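Local coordinates for 5-cytosine DNA methyltransferase (Entamoeba histolytica, PDB 3QV2), which probably transfers methyl groups from S-adenosyl-L-methionine to the C5 position of cytosine in DNA or tRNA, as a Dnmt2-type member of the C5-methyltransferase family, at residues A[127-132]-A[170-175]; A[155-160]-A[174-179]; A[198-203]-A[276-281]. All coordinates share one frame; numbering follows the deposited sequence.

Contact 1. Residues A[127-132]-A[170-175]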
loop_
_atom_site.group_PDB
_atom_site.type_symbol
_atom_site.label_atom_id
_atom_site.label_comp_id
_atom_site.label_asym_id
_atom_site.label_seq_id
_atom_site.Cartn_x
_atom_site.Cartn_y
_atom_site.Cartn_z
ATOM N N PHE A 127 9.699 -6.293 6.744
ATOM C CA PHE A 127 8.568 -6.455 5.842
ATOM C C PHE A 127 8.665 -5.465 4.688
ATOM O O PHE A 127 8.746 -4.255 4.899
ATOM C CB PHE A 127 7.247 -6.269 6.591
ATOM C CG PHE A 127 6.035 -6.619 5.776
ATOM C CD1 PHE A 127 5.446 -7.867 5.888
ATOM C CD2 PHE A 127 5.487 -5.703 4.895
ATOM C CE1 PHE A 127 4.332 -8.195 5.140
ATOM C CE2 PHE A 127 4.375 -6.023 4.143
ATOM C CZ PHE A 127 3.795 -7.271 4.266
ATOM N N ILE A 128 8.665 -5.986 3.466
ATOM C CA ILE A 128 8.745 -5.144 2.281
ATOM C C ILE A 128 7.498 -5.298 1.422
ATOM O O ILE A 128 6.991 -6.403 1.240
ATOM C CB ILE A 128 9.980 -5.483 1.429
ATOM C CG1 ILE A 128 11.220 -5.610 2.313
ATOM C CG2 ILE A 128 10.189 -4.429 0.351
ATOM C CD1 ILE A 128 12.475 -5.995 1.556
ATOM N N GLU A 129 7.006 -4.182 0.898
ATOM C CA GLU A 129 5.849 -4.202 0.014
ATOM C C GLU A 129 6.163 -3.431 -1.262
ATOM O O GLU A 129 6.757 -2.354 -1.216
ATOM C CB GLU A 129 4.622 -3.613 0.718
ATOM C CG GLU A 129 3.316 -3.749 -0.056
ATOM C CD GLU A 129 3.141 -2.680 -1.118
ATOM O OE1 GLU A 129 3.890 -1.681 -1.088
ATOM O OE2 GLU A 129 2.252 -2.837 -1.980
ATOM N N ASN A 130 5.768 -3.990 -2.401
ATOM C CA ASN A 130 6.024 -3.355 -3.688
ATOM C C ASN A 130 5.163 -3.958 -4.791
ATOM O O ASN A 130 4.260 -4.751 -4.520
ATOM C CB ASN A 130 7.506 -3.471 -4.056
ATOM C CG ASN A 130 8.034 -2.233 -4.755
ATOM O OD1 ASN A 130 7.941 -2.104 -5.976
ATOM N ND2 ASN A 130 8.595 -1.313 -3.979
ATOM N N VAL A 131 5.442 -3.575 -6.033
ATOM C CA VAL A 131 4.734 -4.126 -7.182
ATOM C C VAL A 131 5.357 -5.454 -7.605
ATOM O O VAL A 131 6.534 -5.700 -7.342
ATOM C CB VAL A 131 4.737 -3.143 -8.372
ATOM C CG1 VAL A 131 3.917 -1.909 -8.036
ATOM C CG2 VAL A 131 6.160 -2.756 -8.737
ATOM N N PRO A 132 4.561 -6.319 -8.255
ATOM C CA PRO A 132 4.995 -7.657 -8.670
ATOM C C PRO A 132 6.366 -7.677 -9.349
ATOM O O PRO A 132 7.195 -8.524 -9.016
ATOM C CB PRO A 132 3.908 -8.076 -9.662
ATOM C CG PRO A 132 2.685 -7.391 -9.155
ATOM C CD PRO A 132 3.152 -6.067 -8.607
ATOM N N ARG A 170 -5.711 -5.511 -6.232
ATOM C CA ARG A 170 -4.461 -4.785 -6.056
ATOM C C ARG A 170 -3.311 -5.765 -5.866
ATOM O O ARG A 170 -2.749 -5.879 -4.777
ATOM C CB ARG A 170 -4.549 -3.824 -4.867
ATOM C CG ARG A 170 -3.396 -2.832 -4.791
ATOM C CD ARG A 170 -3.552 -1.881 -3.616
ATOM N NE ARG A 170 -2.501 -0.867 -3.596
ATOM C CZ ARG A 170 -2.599 0.321 -4.183
ATOM N NH1 ARG A 170 -3.704 0.649 -4.835
ATOM N NH2 ARG A 170 -1.591 1.182 -4.116
ATOM N N THR A 171 -2.974 -6.478 -6.935
ATOM C CA THR A 171 -1.902 -7.463 -6.897
ATOM C C THR A 171 -0.571 -6.817 -6.531
ATOM O O THR A 171 -0.072 -5.949 -7.247
ATOM C CB THR A 171 -1.762 -8.183 -8.249
ATOM O OG1 THR A 171 -3.020 -8.767 -8.613
ATOM C CG2 THR A 171 -0.703 -9.269 -8.169
ATOM N N ARG A 172 -0.001 -7.244 -5.409
ATOM C CA ARG A 172 1.268 -6.698 -4.942
ATOM C C ARG A 172 2.239 -7.788 -4.500
ATOM O O ARG A 172 1.850 -8.934 -4.268
ATOM C CB ARG A 172 1.040 -5.707 -3.798
ATOM C CG ARG A 172 0.379 -4.403 -4.221
ATOM C CD ARG A 172 1.258 -3.624 -5.187
ATOM N NE ARG A 172 0.756 -2.271 -5.414
ATOM C CZ ARG A 172 -0.056 -1.932 -6.409
ATOM N NH1 ARG A 172 -0.462 -0.675 -6.536
ATOM N NH2 ARG A 172 -0.463 -2.846 -7.278
ATOM N N TYR A 173 3.509 -7.416 -4.391
ATOM C CA TYR A 173 4.556 -8.337 -3.977
ATOM C C TYR A 173 4.945 -8.051 -2.534
ATOM O O TYR A 173 5.117 -6.894 -2.147
ATOM C CB TYR A 173 5.765 -8.197 -4.903
ATOM C CG TYR A 173 6.928 -9.104 -4.572
ATOM C CD1 TYR A 173 6.757 -10.477 -4.465
ATOM C CD2 TYR A 173 8.203 -8.587 -4.392
ATOM C CE1 TYR A 173 7.823 -11.309 -4.171
ATOM C CE2 TYR A 173 9.274 -9.408 -4.100
ATOM C CZ TYR A 173 9.079 -10.767 -3.991
ATOM O OH TYR A 173 10.142 -11.589 -3.702
ATOM N N TYR A 174 5.075 -9.108 -1.738
ATOM C CA TYR A 174 5.375 -8.965 -0.317
ATOM C C TYR A 174 6.569 -9.810 0.112
ATOM O O TYR A 174 6.625 -11.007 -0.166
ATOM C CB TYR A 174 4.156 -9.344 0.524
ATOM C CG TYR A 174 2.911 -8.550 0.201
ATOM C CD1 TYR A 174 2.684 -7.312 0.784
ATOM C CD2 TYR A 174 1.961 -9.040 -0.685
ATOM C CE1 TYR A 174 1.549 -6.583 0.495
ATOM C CE2 TYR A 174 0.820 -8.317 -0.983
ATOM C CZ TYR A 174 0.620 -7.089 -0.388
ATOM O OH TYR A 174 -0.509 -6.362 -0.675
ATOM N N VAL A 175 7.518 -9.182 0.800
ATOM C CA VAL A 175 8.689 -9.889 1.300
ATOM C C VAL A 175 8.683 -9.931 2.824
ATOM O O VAL A 175 8.547 -8.902 3.483
ATOM C CB VAL A 175 9.997 -9.232 0.823
ATOM C CG1 VAL A 175 11.195 -9.981 1.379
ATOM C CG2 VAL A 175 10.048 -9.195 -0.695
HETATM O O HOH W 1 0.218 -1.131 -2.656
HETATM O O HOH W 2 -0.729 -3.642 -0.420
#

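Contact 2. Residues A[155-160]-A[174-179]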
loop_
_atom_site.group_PDB
_atom_site.type_symbol
_atom_site.label_atom_id
_atom_site.label_comp_id
_atom_site.label_asym_id
_atom_site.label_seq_id
_atom_site.Cartn_x
_atom_site.Cartn_y
_atom_site.Cartn_z
ATOM N N LYS A 155 10.623 -15.309 3.125
ATOM C CA LYS A 155 9.447 -15.822 2.439
ATOM C C LYS A 155 8.722 -14.685 1.733
ATOM O O LYS A 155 8.524 -13.611 2.300
ATOM C CB LYS A 155 8.504 -16.534 3.409
ATOM C CG LYS A 155 9.028 -17.871 3.896
ATOM C CD LYS A 155 7.920 -18.907 3.953
ATOM C CE LYS A 155 8.460 -20.269 4.355
ATOM N NZ LYS A 155 9.509 -20.752 3.413
ATOM N N ASP A 156 8.330 -14.926 0.488
ATOM C CA ASP A 156 7.680 -13.903 -0.319
ATOM C C ASP A 156 6.393 -14.420 -0.954
ATOM O O ASP A 156 6.202 -15.627 -1.096
ATOM C CB ASP A 156 8.638 -13.392 -1.395
ATOM C CG ASP A 156 9.136 -14.500 -2.304
ATOM O OD1 ASP A 156 8.987 -15.684 -1.936
ATOM O OD2 ASP A 156 9.683 -14.190 -3.382
ATOM N N ILE A 157 5.513 -13.501 -1.335
ATOM C CA ILE A 157 4.248 -13.878 -1.949
ATOM C C ILE A 157 3.680 -12.759 -2.813
ATOM O O ILE A 157 3.770 -11.582 -2.463
ATOM C CB ILE A 157 3.197 -14.273 -0.888
ATOM C CG1 ILE A 157 1.929 -14.805 -1.562
ATOM C CG2 ILE A 157 2.870 -13.089 0.010
ATOM C CD1 ILE A 157 0.840 -15.209 -0.591
ATOM N N ILE A 158 3.110 -13.140 -3.950
ATOM C CA ILE A 158 2.364 -12.215 -4.788
ATOM C C ILE A 158 0.883 -12.544 -4.658
ATOM O O ILE A 158 0.450 -13.631 -5.042
ATOM C CB ILE A 158 2.777 -12.330 -6.266
ATOM C CG1 ILE A 158 4.233 -11.903 -6.449
ATOM C CG2 ILE A 158 1.862 -11.489 -7.141
ATOM C CD1 ILE A 158 4.705 -11.944 -7.888
ATOM N N CYS A 159 0.109 -11.616 -4.107
ATOM C CA CYS A 159 -1.313 -11.858 -3.895
ATOM C C CYS A 159 -2.137 -10.580 -3.990
ATOM O O CYS A 159 -1.592 -9.478 -4.029
ATOM C CB CYS A 159 -1.546 -12.537 -2.544
ATOM S SG CYS A 159 -1.069 -11.539 -1.117
ATOM N N SER A 160 -3.457 -10.741 -4.019
ATOM C CA SER A 160 -4.376 -9.617 -4.157
ATOM C C SER A 160 -5.443 -9.677 -3.067
ATOM O O SER A 160 -5.751 -10.754 -2.556
ATOM C CB SER A 160 -5.030 -9.643 -5.542
ATOM O OG SER A 160 -5.927 -8.562 -5.715
ATOM N N TYR A 174 5.075 -9.108 -1.738
ATOM C CA TYR A 174 5.375 -8.965 -0.317
ATOM C C TYR A 174 6.569 -9.810 0.112
ATOM O O TYR A 174 6.625 -11.007 -0.166
ATOM C CB TYR A 174 4.156 -9.344 0.524
ATOM C CG TYR A 174 2.911 -8.550 0.201
ATOM C CD1 TYR A 174 2.684 -7.312 0.784
ATOM C CD2 TYR A 174 1.961 -9.040 -0.685
ATOM C CE1 TYR A 174 1.549 -6.583 0.495
ATOM C CE2 TYR A 174 0.820 -8.317 -0.983
ATOM C CZ TYR A 174 0.620 -7.089 -0.388
ATOM O OH TYR A 174 -0.509 -6.362 -0.675
ATOM N N VAL A 175 7.518 -9.182 0.800
ATOM C CA VAL A 175 8.689 -9.889 1.300
ATOM C C VAL A 175 8.683 -9.931 2.824
ATOM O O VAL A 175 8.547 -8.902 3.483
ATOM C CB VAL A 175 9.997 -9.232 0.823
ATOM C CG1 VAL A 175 11.195 -9.981 1.379
ATOM C CG2 VAL A 175 10.048 -9.195 -0.695
ATOM N N MET A 176 8.825 -11.131 3.374
ATOM C CA MET A 176 8.861 -11.320 4.819
ATOM C C MET A 176 10.184 -11.940 5.242
ATOM O O MET A 176 10.442 -13.116 4.983
ATOM C CB MET A 176 7.693 -12.198 5.267
ATOM C CG MET A 176 6.333 -11.545 5.096
ATOM S SD MET A 176 5.023 -12.751 4.817
ATOM C CE MET A 176 5.459 -13.330 3.179
ATOM N N ALA A 177 11.024 -11.141 5.891
ATOM C CA ALA A 177 12.348 -11.592 6.294
ATOM C C ALA A 177 12.535 -11.494 7.802
ATOM O O ALA A 177 12.070 -10.547 8.434
ATOM C CB ALA A 177 13.420 -10.791 5.572
ATOM N N ARG A 178 13.214 -12.483 8.372
ATOM C CA ARG A 178 13.498 -12.493 9.800
ATOM C C ARG A 178 14.661 -13.434 10.106
ATOM O O ARG A 178 15.073 -14.220 9.254
ATOM C CB ARG A 178 12.255 -12.892 10.597
ATOM C CG ARG A 178 11.855 -14.347 10.451
ATOM C CD ARG A 178 10.487 -14.602 11.052
ATOM N NE ARG A 178 10.270 -16.017 11.339
ATOM C CZ ARG A 178 9.106 -16.530 11.722
ATOM N NH1 ARG A 178 8.051 -15.741 11.856
ATOM N NH2 ARG A 178 8.997 -17.829 11.966
ATOM N N LEU A 179 15.183 -13.352 11.325
ATOM C CA LEU A 179 16.375 -14.106 11.697
ATOM C C LEU A 179 16.057 -15.516 12.189
ATOM O O LEU A 179 16.960 -16.324 12.407
ATOM C CB LEU A 179 17.173 -13.339 12.752
ATOM C CG LEU A 179 17.579 -11.922 12.346
ATOM C CD1 LEU A 179 18.238 -11.201 13.507
ATOM C CD2 LEU A 179 18.501 -11.958 11.139
HETATM O O HOH W 3 -2.308 -7.354 -2.384
#

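Contact 3. Residues A[198-203]-A[276-281]. With SO4 (sulfate ion), chain E.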
loop_
_atom_site.group_PDB
_atom_site.type_symbol
_atom_site.label_atom_id
_atom_site.label_comp_id
_atom_site.label_asym_id
_atom_site.label_seq_id
_atom_site.Cartn_x
_atom_site.Cartn_y
_atom_site.Cartn_z
ATOM N N ASN A 198 -20.552 -2.447 1.329
ATOM C CA ASN A 198 -20.069 -2.168 2.681
ATOM C C ASN A 198 -19.127 -0.969 2.797
ATOM O O ASN A 198 -18.900 -0.457 3.893
ATOM C CB ASN A 198 -19.397 -3.411 3.274
ATOM C CG ASN A 198 -20.354 -4.581 3.418
ATOM O OD1 ASN A 198 -20.509 -5.388 2.501
ATOM N ND2 ASN A 198 -20.999 -4.680 4.576
ATOM N N TYR A 199 -18.583 -0.519 1.673
ATOM C CA TYR A 199 -17.566 0.527 1.698
ATOM C C TYR A 199 -18.079 1.870 1.192
ATOM O O TYR A 199 -17.359 2.869 1.218
ATOM C CB TYR A 199 -16.347 0.093 0.881
ATOM C CG TYR A 199 -15.803 -1.268 1.264
ATOM C CD1 TYR A 199 -16.332 -2.430 0.715
ATOM C CD2 TYR A 199 -14.760 -1.390 2.174
ATOM C CE1 TYR A 199 -15.840 -3.675 1.062
ATOM C CE2 TYR A 199 -14.260 -2.631 2.525
ATOM C CZ TYR A 199 -14.805 -3.769 1.965
ATOM O OH TYR A 199 -14.316 -5.010 2.308
ATOM N N LEU A 200 -19.327 1.896 0.739
ATOM C CA LEU A 200 -19.895 3.091 0.126
ATOM C C LEU A 200 -20.359 4.119 1.151
ATOM O O LEU A 200 -21.075 3.782 2.092
ATOM C CB LEU A 200 -21.078 2.706 -0.762
ATOM C CG LEU A 200 -20.790 1.722 -1.895
ATOM C CD1 LEU A 200 -22.081 1.291 -2.576
ATOM C CD2 LEU A 200 -19.829 2.336 -2.900
ATOM N N ASP A 201 -19.951 5.372 0.963
ATOM C CA ASP A 201 -20.560 6.479 1.687
ATOM C C ASP A 201 -22.018 6.560 1.255
ATOM O O ASP A 201 -22.382 6.072 0.184
ATOM C CB ASP A 201 -19.851 7.796 1.383
ATOM C CG ASP A 201 -18.376 7.755 1.713
ATOM O OD1 ASP A 201 -17.958 6.894 2.514
ATOM O OD2 ASP A 201 -17.629 8.597 1.175
ATOM N N ASN A 202 -22.856 7.184 2.075
ATOM C CA ASN A 202 -24.296 7.135 1.831
ATOM C C ASN A 202 -24.944 8.447 1.390
ATOM O O ASN A 202 -26.153 8.487 1.155
ATOM C CB ASN A 202 -25.030 6.555 3.045
ATOM C CG ASN A 202 -24.665 7.258 4.334
ATOM O OD1 ASN A 202 -23.912 6.731 5.151
ATOM N ND2 ASN A 202 -25.195 8.460 4.520
ATOM N N ASN A 203 -24.153 9.507 1.264
ATOM C CA ASN A 203 -24.689 10.786 0.807
ATOM C C ASN A 203 -23.667 11.604 0.024
ATOM O O ASN A 203 -23.447 12.785 0.321
ATOM C CB ASN A 203 -25.218 11.596 1.992
ATOM C CG ASN A 203 -24.117 12.004 2.954
ATOM O OD1 ASN A 203 -23.101 11.316 3.085
ATOM N ND2 ASN A 203 -24.312 13.127 3.631
ATOM N N PRO A 276 -12.469 9.773 -1.679
ATOM C CA PRO A 276 -11.236 9.422 -0.966
ATOM C C PRO A 276 -11.534 8.540 0.244
ATOM O O PRO A 276 -10.823 7.568 0.501
ATOM C CB PRO A 276 -10.705 10.780 -0.507
ATOM C CG PRO A 276 -11.245 11.749 -1.500
ATOM C CD PRO A 276 -12.596 11.225 -1.892
ATOM N N ASN A 277 -12.590 8.886 0.973
ATOM C CA ASN A 277 -12.975 8.156 2.173
ATOM C C ASN A 277 -13.367 6.714 1.865
ATOM O O ASN A 277 -13.132 5.811 2.668
ATOM C CB ASN A 277 -14.117 8.881 2.890
ATOM C CG ASN A 277 -14.370 8.341 4.284
ATOM O OD1 ASN A 277 -15.360 7.652 4.525
ATOM N ND2 ASN A 277 -13.469 8.652 5.209
ATOM N N GLU A 278 -13.960 6.504 0.694
ATOM C CA GLU A 278 -14.367 5.168 0.271
ATOM C C GLU A 278 -13.163 4.288 -0.061
ATOM O O GLU A 278 -13.126 3.113 0.304
ATOM C CB GLU A 278 -15.326 5.248 -0.920
ATOM C CG GLU A 278 -16.696 5.805 -0.560
ATOM C CD GLU A 278 -17.608 5.951 -1.765
ATOM O OE1 GLU A 278 -17.096 6.216 -2.871
ATOM O OE2 GLU A 278 -18.835 5.797 -1.602
ATOM N N ILE A 279 -12.184 4.860 -0.754
ATOM C CA ILE A 279 -10.949 4.147 -1.050
ATOM C C ILE A 279 -10.239 3.799 0.252
ATOM O O ILE A 279 -9.723 2.694 0.419
ATOM C CB ILE A 279 -10.003 4.991 -1.918
ATOM C CG1 ILE A 279 -10.697 5.410 -3.217
ATOM C CG2 ILE A 279 -8.718 4.226 -2.207
ATOM C CD1 ILE A 279 -9.825 6.249 -4.128
ATOM N N LYS A 280 -10.226 4.759 1.172
ATOM C CA LYS A 280 -9.604 4.577 2.478
ATOM C C LYS A 280 -10.185 3.363 3.199
ATOM O O LYS A 280 -9.454 2.591 3.816
ATOM C CB LYS A 280 -9.782 5.843 3.324
ATOM C CG LYS A 280 -9.057 5.822 4.660
ATOM C CD LYS A 280 -9.924 5.229 5.757
ATOM C CE LYS A 280 -11.206 6.023 5.931
ATOM N NZ LYS A 280 -11.960 5.582 7.135
ATOM N N LYS A 281 -11.501 3.197 3.109
ATOM C CA LYS A 281 -12.169 2.053 3.719
ATOM C C LYS A 281 -11.861 0.755 2.977
ATOM O O LYS A 281 -11.688 -0.298 3.593
ATOM C CB LYS A 281 -13.681 2.285 3.797
ATOM C CG LYS A 281 -14.102 3.244 4.901
ATOM C CD LYS A 281 -15.607 3.448 4.931
ATOM C CE LYS A 281 -16.080 4.264 3.741
ATOM N NZ LYS A 281 -17.542 4.543 3.807
HETATM S S SO4 E . -18.226 6.164 7.448
HETATM O O1 SO4 E . -18.109 7.048 6.294
HETATM O O2 SO4 E . -18.317 4.777 6.971
HETATM O O3 SO4 E . -17.056 6.348 8.311
HETATM O O4 SO4 E . -19.403 6.480 8.257
HETATM O O HOH W 4 -18.945 2.243 4.424
#

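Contact 1. Residues A[127-132]-A[170-175]
Glu-129 and Tyr-174 lie side by side on one face of an antiparallel strand pair. CG of Glu-129, anti to the backbone N (chi1 -173°), rests 3.4 Å from Tyr-174 CE1. On the same face Phe-127 CZ touches Tyr-174 CD1 at 3.7 Å. Glu-129 OE2 lies 3.3 Å from Arg-172 CG. It forms a long salt bridge to Arg-172 NE (3.8 Å), approaching near the guanidinium plane. A water donates to Glu-129 OE2 at 2.7 Å, accepts from Arg-170 NE, and accepts weakly from Arg-172 NE. A second water donates to Tyr-174 OH.

The Arg-172 guanidinium is held between Arg-170 CG, over its centre, and Val-131 CG1 on the opposite face. Its NH2 donates to Thr-171 O (3.1 Å), which helps fix its rotation. Arg-170 is itself held by Phe-235 O and Gly-306 O. On the other face of the sheet Ile-128 CB packs on Val-175 CB at 3.8 Å. Four backbone bonds join Ile-128 to Val-175 and Asn-130 to Tyr-173.

The Asn-130 side chain touches Cys-86, the predicted catalytic cysteine. Glu-129 to Val-131 match the family's ENV motif, and Arg-170 and Arg-172 its RxR motif. Together they are typical of a C5-methyltransferase active site.

Contact 2. Residues A[155-160]-A[174-179]
Lys-155 pairs with Met-176 and Ile-157 with Tyr-174, each through two backbone hydrogen bonds, where strands 153-159 and 172-178 run antiparallel, with segment axes 4.7 Å apart at 168°. This is the edge of the Rossmann-like methyltransferase sheet. The reversed strand 172-178 is inserted between strands 125-130 and 153-159, as is characteristic of class I methyltransferases. Strand 153-159 is outermost within the chain.

The bond from Met-176 N to Lys-155 O is short, at 2.7 Å. Tyr-174 O accepts from Ile-157 N and also meets the CA-H of Asp-156. Between the bonded pairs, Asp-156 and Val-175 form a non-hydrogen-bonded pair, and their side chains barely touch. The Asp-156 carboxylate finds its partners outside segments 155-160 and 174-179: OD2 is hydrogen-bonded to Tyr-173 OH and salt-bridged to Lys-135 NZ.

The opposite face carries the apolar contacts. The Met-176 chain bends at chi3 (-69°), which turns CE back over the neighbouring strand to 3.2 Å from Lys-155 O. The same methyl lies 4.1 Å from Ile-157 CG2. That branch also touches Tyr-174 CB at 4.0 Å, so CG2 of Ile-157 lies against both Tyr-174 and Met-176. Helix 311-321 packs on this face, with Ile-314 and Leu-317 against Tyr-174.

Further along, Cys-159 makes a sulfur-aromatic contact with the Tyr-174 ring. SG approaches obliquely, 62° off the ring normal, and lies 3.7 Å from Tyr-174 CE2. Beyond the ring, Tyr-174 OH donates to a water 2.7 Å away that lies in the ring plane, and this water donates to Cys-159 O at 2.8 Å.

Contact 3. Residues A[198-203]-A[276-281]
The short helix 276-282 packs here against a loop, with Tyr-199, Leu-200 and Asp-201 meeting Glu-278 and Lys-281. The helix sequence is consistent with motif IX of C5-methyltransferases, and the loop lies in the variable region that precedes it.

Lys-281 NZ makes a salt bridge to Asp-201 OD1 at 2.7 Å, meeting it nearly along the C-O bond direction. The Lys-281 chain bends at chi3 (-71°), which places CE 3.2 Å from Tyr-199 O. NZ also bonds this carbonyl weakly, at 3.1 Å. A water accepts from NZ and donates to Asn-198 O. A sulfate, probably from the crystallisation liquor, takes a longer bond from NZ at 3.3 Å.

Glu-278 OE2 accepts from Asp-201 N at 2.8 Å, using its anti lone pair. Its CG lies 3.4 Å from Asp-201 OD2. The edge of the Tyr-199 ring meets Lys-281 O, while its hydroxyl bonds Ser-194.

Two carboxylates thus come close, with Asp-201 OD2 4.1 Å from Glu-278 OE2. Thr-275 bonds both, through OG1 to Asp-201 OD2 and through N to Glu-278 OE1. Lys-281 on Asp-201 and Arg-272 on Glu-278 OE1 would probably offset their repulsion and favour both staying ionised.

Overall arrangement
Contacts 1 and 2 belong to one sheet and share strand 172-178, with Tyr-174 and Val-175 in both. Their centres are 8 Å apart, and Thr-171 CG2 packs on Ile-158 CG2 at 3.5 Å. Contact 1 is buried and lies near the bound S-adenosyl-L-homocysteine. It pairs strand backbones and also brings charged side chains together. Contact 2, at the sheet edge, is partly buried and relies on backbone bonds and apolar or sulfur contacts. Contact 3 stands apart, about 24 Å from contact 1 and 29 Å from contact 2, centre to centre. It is partly buried, joins a loop to a helix, and relies on a salt bridge and on side-chain to backbone bonds, without strand pairing.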